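Local coordinates for alpha-fucosidase (Bifidobacterium bifidum, PDB 2EAB), which probably releases alpha-1,2-linked L-fucose from glycans by hydrolysis, this chain being the catalytic portion of a longer, probably membrane-anchored protein, at residues D188-A193 / Q309-K314; V207-N212 / L276-A281; K640-G645 / D690-D695. All blocks are in the same frame, centred on the assembly; numbering follows the deposited sequence.

Interaction 1. Residues D188-A193 / Q309-K314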
ATOM      1  N   ASP A 188      -3.514  14.786 -18.578  1.00 10.02           N
ATOM      2  CA  ASP A 188      -3.599  16.244 -18.643  1.00 10.16           C
ATOM      3  C   ASP A 188      -3.418  16.921 -17.287  1.00  9.85           C
ATOM      4  O   ASP A 188      -3.522  18.145 -17.173  1.00 10.04           O
ATOM      5  CB  ASP A 188      -4.890  16.670 -19.343  1.00 10.48           C
ATOM      6  CG  ASP A 188      -4.836  16.415 -20.838  1.00 11.38           C
ATOM      7  OD1 ASP A 188      -3.934  16.972 -21.498  1.00 12.57           O
ATOM      8  OD2 ASP A 188      -5.671  15.639 -21.349  1.00 12.59           O
ATOM      9  N   ASN A 189      -3.124  16.107 -16.274  1.00  9.60           N
ATOM     10  CA  ASN A 189      -2.737  16.589 -14.949  1.00  9.68           C
ATOM     11  C   ASN A 189      -3.706  17.612 -14.356  1.00  9.43           C
ATOM     12  O   ASN A 189      -3.295  18.647 -13.818  1.00  9.29           O
ATOM     13  CB  ASN A 189      -1.314  17.147 -14.980  1.00  9.80           C
ATOM     14  CG  ASN A 189      -0.722  17.266 -13.601  1.00  9.83           C
ATOM     15  OD1 ASN A 189      -1.087  16.509 -12.704  1.00  9.78           O
ATOM     16  ND2 ASN A 189       0.181  18.217 -13.418  1.00 10.30           N
ATOM     17  N   VAL A 190      -4.995  17.313 -14.452  1.00  9.23           N
ATOM     18  CA  VAL A 190      -6.014  18.306 -14.163  1.00  9.49           C
ATOM     19  C   VAL A 190      -7.285  17.646 -13.653  1.00  9.23           C
ATOM     20  O   VAL A 190      -7.631  16.537 -14.068  1.00  9.30           O
ATOM     21  CB  VAL A 190      -6.298  19.195 -15.420  1.00  9.69           C
ATOM     22  CG1 VAL A 190      -6.979  18.393 -16.539  1.00 10.36           C
ATOM     23  CG2 VAL A 190      -7.108  20.437 -15.061  1.00  9.88           C
ATOM     24  N   MET A 191      -7.957  18.326 -12.732  1.00  9.00           N
ATOM     25  CA  MET A 191      -9.256  17.900 -12.240  1.00  9.29           C
ATOM     26  C   MET A 191     -10.336  18.624 -13.038  1.00  9.31           C
ATOM     27  O   MET A 191     -10.221  19.819 -13.315  1.00  9.43           O
ATOM     28  CB  MET A 191      -9.377  18.203 -10.744  1.00  9.14           C
ATOM     29  CG  MET A 191     -10.715  17.841 -10.120  1.00  9.62           C
ATOM     30  SD  MET A 191     -10.755  18.147  -8.345  1.00  9.77           S
ATOM     31  CE  MET A 191      -9.596  16.921  -7.737  1.00  9.47           C
ATOM     32  N   VAL A 192     -11.374  17.885 -13.405  1.00  9.52           N
ATOM     33  CA  VAL A 192     -12.462  18.416 -14.215  1.00 10.08           C
ATOM     34  C   VAL A 192     -13.770  18.250 -13.460  1.00 10.32           C
ATOM     35  O   VAL A 192     -14.043  17.185 -12.907  1.00 10.08           O
ATOM     36  CB  VAL A 192     -12.528  17.700 -15.594  1.00 10.24           C
ATOM     37  CG1 VAL A 192     -13.767  18.118 -16.381  1.00 11.37           C
ATOM     38  CG2 VAL A 192     -11.267  17.974 -16.407  1.00 11.60           C
ATOM     39  N   ALA A 193     -14.555  19.325 -13.413  1.00 10.46           N
ATOM     40  CA  ALA A 193     -15.937  19.263 -12.959  1.00 10.95           C
ATOM     41  C   ALA A 193     -16.835  19.748 -14.090  1.00 11.10           C
ATOM     42  O   ALA A 193     -16.749  20.907 -14.508  1.00 11.53           O
ATOM     43  CB  ALA A 193     -16.140  20.099 -11.711  1.00 10.77           C
ATOM     44  N   GLN A 309      -4.945  26.149 -18.456  1.00 11.98           N
ATOM     45  CA  GLN A 309      -5.067  26.715 -19.801  1.00 12.48           C
ATOM     46  C   GLN A 309      -4.885  25.651 -20.882  1.00 12.77           C
ATOM     47  O   GLN A 309      -5.678  25.588 -21.826  1.00 12.92           O
ATOM     48  CB  GLN A 309      -4.096  27.882 -20.023  1.00 12.64           C
ATOM     49  CG  GLN A 309      -4.356  28.663 -21.321  1.00 13.36           C
ATOM     50  CD  GLN A 309      -5.713  29.345 -21.329  1.00 14.29           C
ATOM     51  OE1 GLN A 309      -6.021  30.137 -20.443  1.00 15.02           O
ATOM     52  NE2 GLN A 309      -6.528  29.040 -22.333  1.00 14.86           N
ATOM     53  N   ASP A 310      -3.859  24.811 -20.738  1.00 13.06           N
ATOM     54  CA  ASP A 310      -3.624  23.721 -21.685  1.00 13.32           C
ATOM     55  C   ASP A 310      -4.820  22.776 -21.768  1.00 13.25           C
ATOM     56  O   ASP A 310      -5.192  22.332 -22.857  1.00 13.37           O
ATOM     57  CB  ASP A 310      -2.365  22.926 -21.322  1.00 13.52           C
ATOM     58  CG  ASP A 310      -1.073  23.649 -21.691  1.00 14.57           C
ATOM     59  OD1 ASP A 310      -1.108  24.634 -22.462  1.00 15.96           O
ATOM     60  OD2 ASP A 310      -0.002  23.219 -21.209  1.00 15.31           O
ATOM     61  N   ALA A 311      -5.415  22.475 -20.614  1.00 13.00           N
ATOM     62  CA  ALA A 311      -6.582  21.602 -20.548  1.00 13.04           C
ATOM     63  C   ALA A 311      -7.790  22.231 -21.245  1.00 13.08           C
ATOM     64  O   ALA A 311      -8.454  21.582 -22.059  1.00 13.16           O
ATOM     65  CB  ALA A 311      -6.906  21.260 -19.102  1.00 13.03           C
ATOM     66  N   ALA A 312      -8.058  23.499 -20.930  1.00 13.30           N
ATOM     67  CA  ALA A 312      -9.163  24.230 -21.546  1.00 13.60           C
ATOM     68  C   ALA A 312      -9.000  24.310 -23.061  1.00 13.89           C
ATOM     69  O   ALA A 312      -9.978  24.182 -23.803  1.00 14.06           O
ATOM     70  CB  ALA A 312      -9.273  25.616 -20.950  1.00 13.60           C
ATOM     71  N   ASN A 313      -7.762  24.507 -23.511  1.00 14.07           N
ATOM     72  CA  ASN A 313      -7.453  24.561 -24.938  1.00 14.43           C
ATOM     73  C   ASN A 313      -7.781  23.255 -25.656  1.00 14.63           C
ATOM     74  O   ASN A 313      -8.279  23.272 -26.787  1.00 14.88           O
ATOM     75  CB  ASN A 313      -5.988  24.944 -25.164  1.00 14.41           C
ATOM     76  CG  ASN A 313      -5.697  26.404 -24.829  1.00 14.77           C
ATOM     77  OD1 ASN A 313      -6.603  27.192 -24.540  1.00 14.99           O
ATOM     78  ND2 ASN A 313      -4.420  26.763 -24.863  1.00 14.88           N
ATOM     79  N   LYS A 314      -7.513  22.130 -24.993  1.00 14.54           N
ATOM     80  CA  LYS A 314      -7.875  20.813 -25.521  1.00 14.59           C
ATOM     81  C   LYS A 314      -9.386  20.598 -25.525  1.00 14.39           C
ATOM     82  O   LYS A 314      -9.932  19.986 -26.447  1.00 14.71           O
ATOM     83  CB  LYS A 314      -7.183  19.700 -24.729  1.00 14.76           C
ATOM     84  CG  LYS A 314      -5.720  19.544 -25.074  1.00 16.05           C
ATOM     85  CD  LYS A 314      -5.116  18.307 -24.439  1.00 17.11           C
ATOM     86  CE  LYS A 314      -3.623  18.257 -24.704  1.00 17.27           C
ATOM     87  NZ  LYS A 314      -2.970  17.060 -24.108  1.00 17.74           N
TER
HETATM   88  O   HOH W   1      -4.991  14.993 -23.855  1.00 19.78           O

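Interaction 2. Residues V207-N212 / L276-A281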
ATOM      1  N   VAL A 207     -18.541  29.381  -7.056  1.00 12.10           N
ATOM      2  CA  VAL A 207     -17.428  28.459  -6.831  1.00 12.11           C
ATOM      3  C   VAL A 207     -16.345  29.107  -5.978  1.00 11.69           C
ATOM      4  O   VAL A 207     -15.899  30.222  -6.253  1.00 11.57           O
ATOM      5  CB  VAL A 207     -16.853  27.857  -8.153  1.00 12.45           C
ATOM      6  CG1 VAL A 207     -16.471  28.935  -9.141  1.00 13.35           C
ATOM      7  CG2 VAL A 207     -15.655  26.952  -7.866  1.00 12.88           C
ATOM      8  N   SER A 208     -15.952  28.397  -4.925  1.00 11.21           N
ATOM      9  CA  SER A 208     -14.870  28.827  -4.051  1.00 11.03           C
ATOM     10  C   SER A 208     -13.954  27.645  -3.758  1.00 10.83           C
ATOM     11  O   SER A 208     -14.328  26.488  -3.966  1.00 10.53           O
ATOM     12  CB  SER A 208     -15.425  29.424  -2.755  1.00 11.20           C
ATOM     13  OG  SER A 208     -16.224  28.491  -2.054  1.00 11.61           O
ATOM     14  N   MET A 209     -12.743  27.936  -3.291  1.00 10.67           N
ATOM     15  CA  MET A 209     -11.793  26.877  -2.962  1.00 11.09           C
ATOM     16  C   MET A 209     -11.003  27.212  -1.694  1.00 10.89           C
ATOM     17  O   MET A 209      -9.784  27.414  -1.749  1.00 11.60           O
ATOM     18  CB  MET A 209     -10.868  26.594  -4.150  1.00 11.20           C
ATOM     19  CG  MET A 209     -10.138  25.257  -4.065  1.00 11.80           C
ATOM     20  SD  MET A 209      -9.218  24.932  -5.575  1.00 12.40           S
ATOM     21  CE  MET A 209      -8.399  23.407  -5.155  1.00 11.89           C
ATOM     22  N   PRO A 210     -11.698  27.266  -0.542  1.00 10.55           N
ATOM     23  CA  PRO A 210     -11.027  27.599   0.708  1.00 10.26           C
ATOM     24  C   PRO A 210     -10.044  26.519   1.136  1.00  9.58           C
ATOM     25  O   PRO A 210     -10.345  25.322   1.061  1.00  9.67           O
ATOM     26  CB  PRO A 210     -12.178  27.687   1.714  1.00 10.55           C
ATOM     27  CG  PRO A 210     -13.243  26.812   1.138  1.00 10.84           C
ATOM     28  CD  PRO A 210     -13.140  27.024  -0.336  1.00 10.89           C
ATOM     29  N   THR A 211      -8.872  26.949   1.573  1.00  9.00           N
ATOM     30  CA  THR A 211      -7.915  26.048   2.191  1.00  8.55           C
ATOM     31  C   THR A 211      -8.408  25.665   3.584  1.00  8.52           C
ATOM     32  O   THR A 211      -9.186  26.402   4.208  1.00  9.01           O
ATOM     33  CB  THR A 211      -6.530  26.691   2.283  1.00  8.30           C
ATOM     34  OG1 THR A 211      -6.679  28.044   2.729  1.00  8.72           O
ATOM     35  CG2 THR A 211      -5.827  26.663   0.924  1.00  9.34           C
ATOM     36  N   ASN A 212      -7.963  24.509   4.067  1.00  7.83           N
ATOM     37  CA  ASN A 212      -8.309  24.063   5.402  1.00  7.83           C
ATOM     38  C   ASN A 212      -7.867  25.128   6.397  1.00  8.09           C
ATOM     39  O   ASN A 212      -6.749  25.630   6.317  1.00  7.77           O
ATOM     40  CB  ASN A 212      -7.631  22.726   5.691  1.00  7.87           C
ATOM     41  CG  ASN A 212      -8.102  22.095   6.974  1.00  7.72           C
ATOM     42  OD1 ASN A 212      -7.939  22.669   8.055  1.00  7.93           O
ATOM     43  ND2 ASN A 212      -8.676  20.897   6.874  1.00  7.71           N
ATOM     44  N   LEU A 276     -15.272  23.141 -15.310  1.00 12.05           N
ATOM     45  CA  LEU A 276     -14.253  23.680 -14.425  1.00 12.06           C
ATOM     46  C   LEU A 276     -12.980  22.872 -14.594  1.00 11.29           C
ATOM     47  O   LEU A 276     -13.017  21.641 -14.583  1.00 11.39           O
ATOM     48  CB  LEU A 276     -14.710  23.611 -12.969  1.00 12.24           C
ATOM     49  CG  LEU A 276     -15.534  24.762 -12.378  1.00 14.11           C
ATOM     50  CD1 LEU A 276     -16.757  25.134 -13.214  1.00 15.43           C
ATOM     51  CD2 LEU A 276     -15.939  24.422 -10.954  1.00 13.31           C
ATOM     52  N   TYR A 277     -11.866  23.571 -14.773  1.00 10.85           N
ATOM     53  CA  TYR A 277     -10.550  22.950 -14.779  1.00 10.95           C
ATOM     54  C   TYR A 277      -9.816  23.383 -13.522  1.00 10.38           C
ATOM     55  O   TYR A 277      -9.645  24.581 -13.268  1.00 10.44           O
ATOM     56  CB  TYR A 277      -9.771  23.337 -16.034  1.00 11.51           C
ATOM     57  CG  TYR A 277     -10.409  22.824 -17.303  1.00 11.89           C
ATOM     58  CD1 TYR A 277     -10.210  21.506 -17.724  1.00 12.60           C
ATOM     59  CD2 TYR A 277     -11.228  23.648 -18.074  1.00 12.83           C
ATOM     60  CE1 TYR A 277     -10.803  21.024 -18.886  1.00 13.88           C
ATOM     61  CE2 TYR A 277     -11.825  23.173 -19.239  1.00 14.39           C
ATOM     62  CZ  TYR A 277     -11.604  21.864 -19.638  1.00 13.88           C
ATOM     63  OH  TYR A 277     -12.194  21.390 -20.785  1.00 14.68           O
ATOM     64  N   ILE A 278      -9.404  22.396 -12.735  1.00 10.02           N
ATOM     65  CA  ILE A 278      -8.815  22.634 -11.424  1.00  9.97           C
ATOM     66  C   ILE A 278      -7.423  22.019 -11.382  1.00  9.58           C
ATOM     67  O   ILE A 278      -7.248  20.833 -11.681  1.00  9.45           O
ATOM     68  CB  ILE A 278      -9.688  22.028 -10.297  1.00 10.27           C
ATOM     69  CG1 ILE A 278     -11.111  22.607 -10.343  1.00 10.50           C
ATOM     70  CG2 ILE A 278      -9.049  22.271  -8.933  1.00 10.91           C
ATOM     71  CD1 ILE A 278     -12.206  21.563 -10.230  1.00 12.45           C
ATOM     72  N   ALA A 279      -6.434  22.830 -11.022  1.00  9.06           N
ATOM     73  CA  ALA A 279      -5.071  22.335 -10.859  1.00  8.90           C
ATOM     74  C   ALA A 279      -4.480  22.856  -9.562  1.00  8.61           C
ATOM     75  O   ALA A 279      -4.922  23.878  -9.032  1.00  8.65           O
ATOM     76  CB  ALA A 279      -4.207  22.735 -12.039  1.00  9.43           C
ATOM     77  N   ALA A 280      -3.476  22.149  -9.049  1.00  8.40           N
ATOM     78  CA  ALA A 280      -2.792  22.559  -7.833  1.00  8.40           C
ATOM     79  C   ALA A 280      -1.380  22.014  -7.831  1.00  8.25           C
ATOM     80  O   ALA A 280      -1.100  20.979  -8.447  1.00  8.34           O
ATOM     81  CB  ALA A 280      -3.545  22.080  -6.608  1.00  8.68           C
ATOM     82  N   ALA A 281      -0.491  22.712  -7.134  1.00  7.92           N
ATOM     83  CA  ALA A 281       0.892  22.283  -6.987  1.00  7.87           C
ATOM     84  C   ALA A 281       1.542  22.968  -5.807  1.00  7.59           C
ATOM     85  O   ALA A 281       1.077  24.014  -5.332  1.00  7.95           O
ATOM     86  CB  ALA A 281       1.688  22.590  -8.240  1.00  8.25           C
TER

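Interaction 3. Residues K640-G645 / D690-D695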
ATOM      1  N   LYS A 640      18.855 -18.983  10.859  1.00  9.14           N
ATOM      2  CA  LYS A 640      17.936 -20.026  11.337  1.00 10.03           C
ATOM      3  C   LYS A 640      16.660 -19.394  11.904  1.00  9.15           C
ATOM      4  O   LYS A 640      16.315 -19.592  13.075  1.00  9.16           O
ATOM      5  CB  LYS A 640      18.627 -20.921  12.370  1.00 10.06           C
ATOM      6  CG  LYS A 640      19.731 -21.797  11.781  1.00 12.25           C
ATOM      7  CD  LYS A 640      20.529 -22.538  12.851  1.00 13.39           C
ATOM      8  CE  LYS A 640      19.666 -23.368  13.788  1.00 17.75           C
ATOM      9  NZ  LYS A 640      20.436 -23.753  15.013  1.00 19.83           N
ATOM     10  N   PRO A 641      15.947 -18.620  11.067  1.00  8.82           N
ATOM     11  CA  PRO A 641      14.875 -17.776  11.594  1.00  8.68           C
ATOM     12  C   PRO A 641      13.677 -18.515  12.189  1.00  8.70           C
ATOM     13  O   PRO A 641      13.028 -17.987  13.103  1.00  8.73           O
ATOM     14  CB  PRO A 641      14.445 -16.955  10.374  1.00  8.65           C
ATOM     15  CG  PRO A 641      14.849 -17.781   9.199  1.00  9.64           C
ATOM     16  CD  PRO A 641      16.103 -18.463   9.606  1.00  9.02           C
ATOM     17  N   ILE A 642      13.387 -19.707  11.674  1.00  8.98           N
ATOM     18  CA  ILE A 642      12.210 -20.454  12.115  1.00  9.50           C
ATOM     19  C   ILE A 642      12.562 -21.596  13.052  1.00 10.13           C
ATOM     20  O   ILE A 642      13.389 -22.452  12.723  1.00 10.47           O
ATOM     21  CB  ILE A 642      11.395 -21.029  10.924  1.00  9.56           C
ATOM     22  CG1 ILE A 642      10.958 -19.920   9.962  1.00  9.94           C
ATOM     23  CG2 ILE A 642      10.194 -21.851  11.422  1.00  9.50           C
ATOM     24  CD1 ILE A 642      10.116 -18.801  10.588  1.00 10.45           C
ATOM     25  N   GLU A 643      11.913 -21.603  14.212  1.00 10.44           N
ATOM     26  CA  GLU A 643      11.947 -22.741  15.124  1.00 11.36           C
ATOM     27  C   GLU A 643      10.527 -23.070  15.539  1.00 11.04           C
ATOM     28  O   GLU A 643       9.743 -22.172  15.865  1.00 11.18           O
ATOM     29  CB  GLU A 643      12.782 -22.434  16.364  1.00 12.17           C
ATOM     30  CG  GLU A 643      14.270 -22.423  16.113  1.00 14.41           C
ATOM     31  CD  GLU A 643      15.093 -22.508  17.384  1.00 16.24           C
ATOM     32  OE1 GLU A 643      14.526 -22.421  18.498  1.00 17.69           O
ATOM     33  OE2 GLU A 643      16.321 -22.654  17.259  1.00 17.53           O
ATOM     34  N   VAL A 644      10.199 -24.357  15.520  1.00 11.11           N
ATOM     35  CA  VAL A 644       8.908 -24.830  15.998  1.00 11.12           C
ATOM     36  C   VAL A 644       9.035 -25.147  17.486  1.00 10.96           C
ATOM     37  O   VAL A 644       9.945 -25.871  17.900  1.00 11.57           O
ATOM     38  CB  VAL A 644       8.427 -26.070  15.208  1.00 11.07           C
ATOM     39  CG1 VAL A 644       7.091 -26.567  15.739  1.00 11.22           C
ATOM     40  CG2 VAL A 644       8.320 -25.745  13.720  1.00 11.19           C
ATOM     41  N   GLY A 645       8.134 -24.582  18.282  1.00 10.56           N
ATOM     42  CA  GLY A 645       8.172 -24.733  19.733  1.00 10.75           C
ATOM     43  C   GLY A 645       7.391 -25.911  20.278  1.00 10.88           C
ATOM     44  O   GLY A 645       6.893 -26.756  19.523  1.00 10.97           O
ATOM     45  N   ASP A 690       8.736 -16.184   1.742  1.00  7.16           N
ATOM     46  CA  ASP A 690       8.736 -17.572   1.266  1.00  7.47           C
ATOM     47  C   ASP A 690       9.501 -18.500   2.197  1.00  7.55           C
ATOM     48  O   ASP A 690       9.963 -19.571   1.789  1.00  7.62           O
ATOM     49  CB  ASP A 690       9.250 -17.686  -0.181  1.00  8.27           C
ATOM     50  CG  ASP A 690      10.751 -17.468  -0.308  1.00  8.60           C
ATOM     51  OD1 ASP A 690      11.409 -17.067   0.677  1.00  8.44           O
ATOM     52  OD2 ASP A 690      11.273 -17.702  -1.425  1.00  9.01           O
ATOM     53  N   LEU A 691       9.610 -18.080   3.450  1.00  7.64           N
ATOM     54  CA  LEU A 691      10.248 -18.862   4.487  1.00  7.84           C
ATOM     55  C   LEU A 691       9.341 -20.000   4.953  1.00  7.98           C
ATOM     56  O   LEU A 691       9.818 -21.082   5.310  1.00  8.29           O
ATOM     57  CB  LEU A 691      10.585 -17.923   5.638  1.00  8.84           C
ATOM     58  CG  LEU A 691      11.396 -18.384   6.837  1.00  9.39           C
ATOM     59  CD1 LEU A 691      12.702 -19.061   6.428  1.00  9.86           C
ATOM     60  CD2 LEU A 691      11.666 -17.165   7.696  1.00 10.08           C
ATOM     61  N   ILE A 692       8.036 -19.746   4.941  1.00  7.54           N
ATOM     62  CA  ILE A 692       7.028 -20.717   5.343  1.00  7.57           C
ATOM     63  C   ILE A 692       6.048 -20.835   4.188  1.00  7.06           C
ATOM     64  O   ILE A 692       5.303 -19.896   3.894  1.00  7.20           O
ATOM     65  CB  ILE A 692       6.278 -20.287   6.631  1.00  7.52           C
ATOM     66  CG1 ILE A 692       7.254 -20.081   7.797  1.00  7.67           C
ATOM     67  CG2 ILE A 692       5.196 -21.303   6.982  1.00  8.27           C
ATOM     68  CD1 ILE A 692       6.642 -19.368   9.006  1.00  8.29           C
ATOM     69  N   THR A 693       6.070 -21.983   3.515  1.00  6.91           N
ATOM     70  CA  THR A 693       5.227 -22.200   2.349  1.00  7.42           C
ATOM     71  C   THR A 693       4.539 -23.554   2.403  1.00  7.60           C
ATOM     72  O   THR A 693       4.903 -24.430   3.198  1.00  7.79           O
ATOM     73  CB  THR A 693       6.027 -22.158   1.036  1.00  7.34           C
ATOM     74  OG1 THR A 693       6.790 -23.364   0.914  1.00  7.56           O
ATOM     75  CG2 THR A 693       6.959 -20.942   0.958  1.00  8.13           C
ATOM     76  N   ILE A 694       3.551 -23.707   1.529  1.00  7.74           N
ATOM     77  CA  ILE A 694       2.791 -24.941   1.400  1.00  8.35           C
ATOM     78  C   ILE A 694       3.695 -26.151   1.097  1.00  8.39           C
ATOM     79  O   ILE A 694       3.330 -27.293   1.394  1.00  9.19           O
ATOM     80  CB  ILE A 694       1.658 -24.765   0.341  1.00  8.48           C
ATOM     81  CG1 ILE A 694       0.597 -25.866   0.455  1.00  9.51           C
ATOM     82  CG2 ILE A 694       2.224 -24.641  -1.083  1.00  8.99           C
ATOM     83  CD1 ILE A 694      -0.258 -25.786   1.709  1.00 11.64           C
ATOM     84  N   ASP A 695       4.876 -25.895   0.537  1.00  8.38           N
ATOM     85  CA  ASP A 695       5.820 -26.961   0.198  1.00  8.73           C
ATOM     86  C   ASP A 695       6.634 -27.475   1.382  1.00  9.37           C
ATOM     87  O   ASP A 695       7.417 -28.413   1.236  1.00 10.28           O
ATOM     88  CB  ASP A 695       6.733 -26.498  -0.932  1.00  8.41           C
ATOM     89  CG  ASP A 695       5.967 -26.234  -2.198  1.00  7.57           C
ATOM     90  OD1 ASP A 695       5.789 -27.188  -2.983  1.00  7.54           O
ATOM     91  OD2 ASP A 695       5.481 -25.091  -2.370  1.00  7.72           O
TER

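Interaction 1. Residues D188-A193 / Q309-K314
D188 and K314 form a salt bridge in which NZ of the lysine donates to OD1 of the carboxylate at 2.8 Å, on the syn lone pair of that oxygen. The two side chains come from opposite directions. A water joins the other oxygen to the same ammonium group: it donates to D188 OD2 at 2.7 Å and accepts from K314 NZ at 2.9 Å, so both carboxylate oxygens are tied to one lysine. K314 spans the distance with a chain fully extended beyond CG, and its CD methylene lies 3.4 Å from D188 OD1. Deeper in, CG1 of V190 rests on CB of A311 at 3.8 Å, with CG2 of the same valine a little farther off; with only a methyl at A311, the helix approaches to 6.4 Å between the CA atoms of A311 and D188.

In the second shell, OG of S185 is bonded to the backbone N of D188, while V319 of helix 316-331 packs against both D188 and K314. N189, with positive phi (52°), and V190 both face S185 in a G1 beta bulge at the start of strand 190-197. A buried apolar step beneath a more exposed ion pair thus docks the end of helix 297-314 on the beta-sandwich of the N-terminal domain, which by family assignment is that of glycosyl hydrolase family 65, in the galactose-mutarotase-like clan.

Interaction 2. Residues V207-N212 / L276-A281
In the hydrophobic interior of a beta-sandwich, V207 at the end of strand 203-208 and M209 just beyond it meet L276 and I278 of the sheet facing that strand. The CA atoms stand 9.5 Å apart for V207 and L276 and 9.9 Å for M209 and I278, a separation bridged by side chains alone. V207 and L276 point at each other tip to tip, CG2 of the valine lying 4.0 Å from CD2 of the leucine. M209 crosses I278 at a slant and touches it through its terminal methyl, CE standing 4.0 Å from I278 CG2. Its chain is stretched throughout: CG is anti to the backbone N (chi1 -163°) and the later torsions are also near 180°, which carries the methyl across the interior. All four residues are buried, and their meeting is purely apolar.

I246 of strand 241-250 touches V207, M209 and L276, and L144 of strand 140-145 packs on V207 and L276, so each sheet adds a neighbouring strand to the same core. The other face of strand 273-282 turns Y277 and A279 toward helix 297-314, leaving that strand layered between the sandwich interior and the helix.

Interaction 3. Residues K640-G645 / D690-D695
L691 reaches into the angle between P641 and I642, and its branched end carries most of the contact. From CB, which points toward residues 640-645, CG is set anti to the backbone N (chi1 -173°), and this extension brings it to 3.5 Å from CG1 of I642. The two methyls then divide the remaining surface. CD1 lies 3.7 Å from CG of P641, on the pyrrolidine ring. CD2 sits in the fork between both partners, 3.6 Å from P641 CG and 3.7 Å from I642 CD1. Leucine and isoleucine meet tip to tip, whereas the proline ring crosses the leucine at a slant. With nothing beyond CB at L691, as in an alanine, P641 and CG1 of I642 are likely to face a gap. Beyond this cluster, CD1 of I642 also touches CD1 of I692 at 3.9 Å; the latter side chain starts off across the line of contact and only its end draws near.

Around the cluster, W584 of helix 577-596 packs on L691, while Y699 of helix 697-711 and I650 press on both I642 and I692. D690, next to L691, is a calcium-binding residue of this protein, though no ion is bound to it in this model; here its OD1 accepts from Q585 NE2. With aliphatic carbon on both sides and all four touching residues buried, the contact is consistent with close fit and exclusion of water, rather than directional bonds between the side chains, joining two distant parts of the one long connection between helices 632-639 and 697-711 of the catalytic domain.

In the fold
Interactions 1 and 2 adjoin, their centres about 13 Å apart, and meet through strands 190-197 and 273-282, neighbours in one antiparallel sheet. M191 O and A193 O lie 2.8 Å from I278 N and L276 N, respectively, as probable hydrogen bonds. Along the chain, interaction 2 is nested inside the loop closed by interaction 1. Together they stack three layers: the facing sheet, the shared sheet and helix 297-314. Interaction 3 comes later in sequence, in the family 95 catalytic domain, on the opposite side of the chain's centre, with its centre about 53 and 52 Å from the other two. The first two thus belong to one layered N-terminal unit, the third to a separate region.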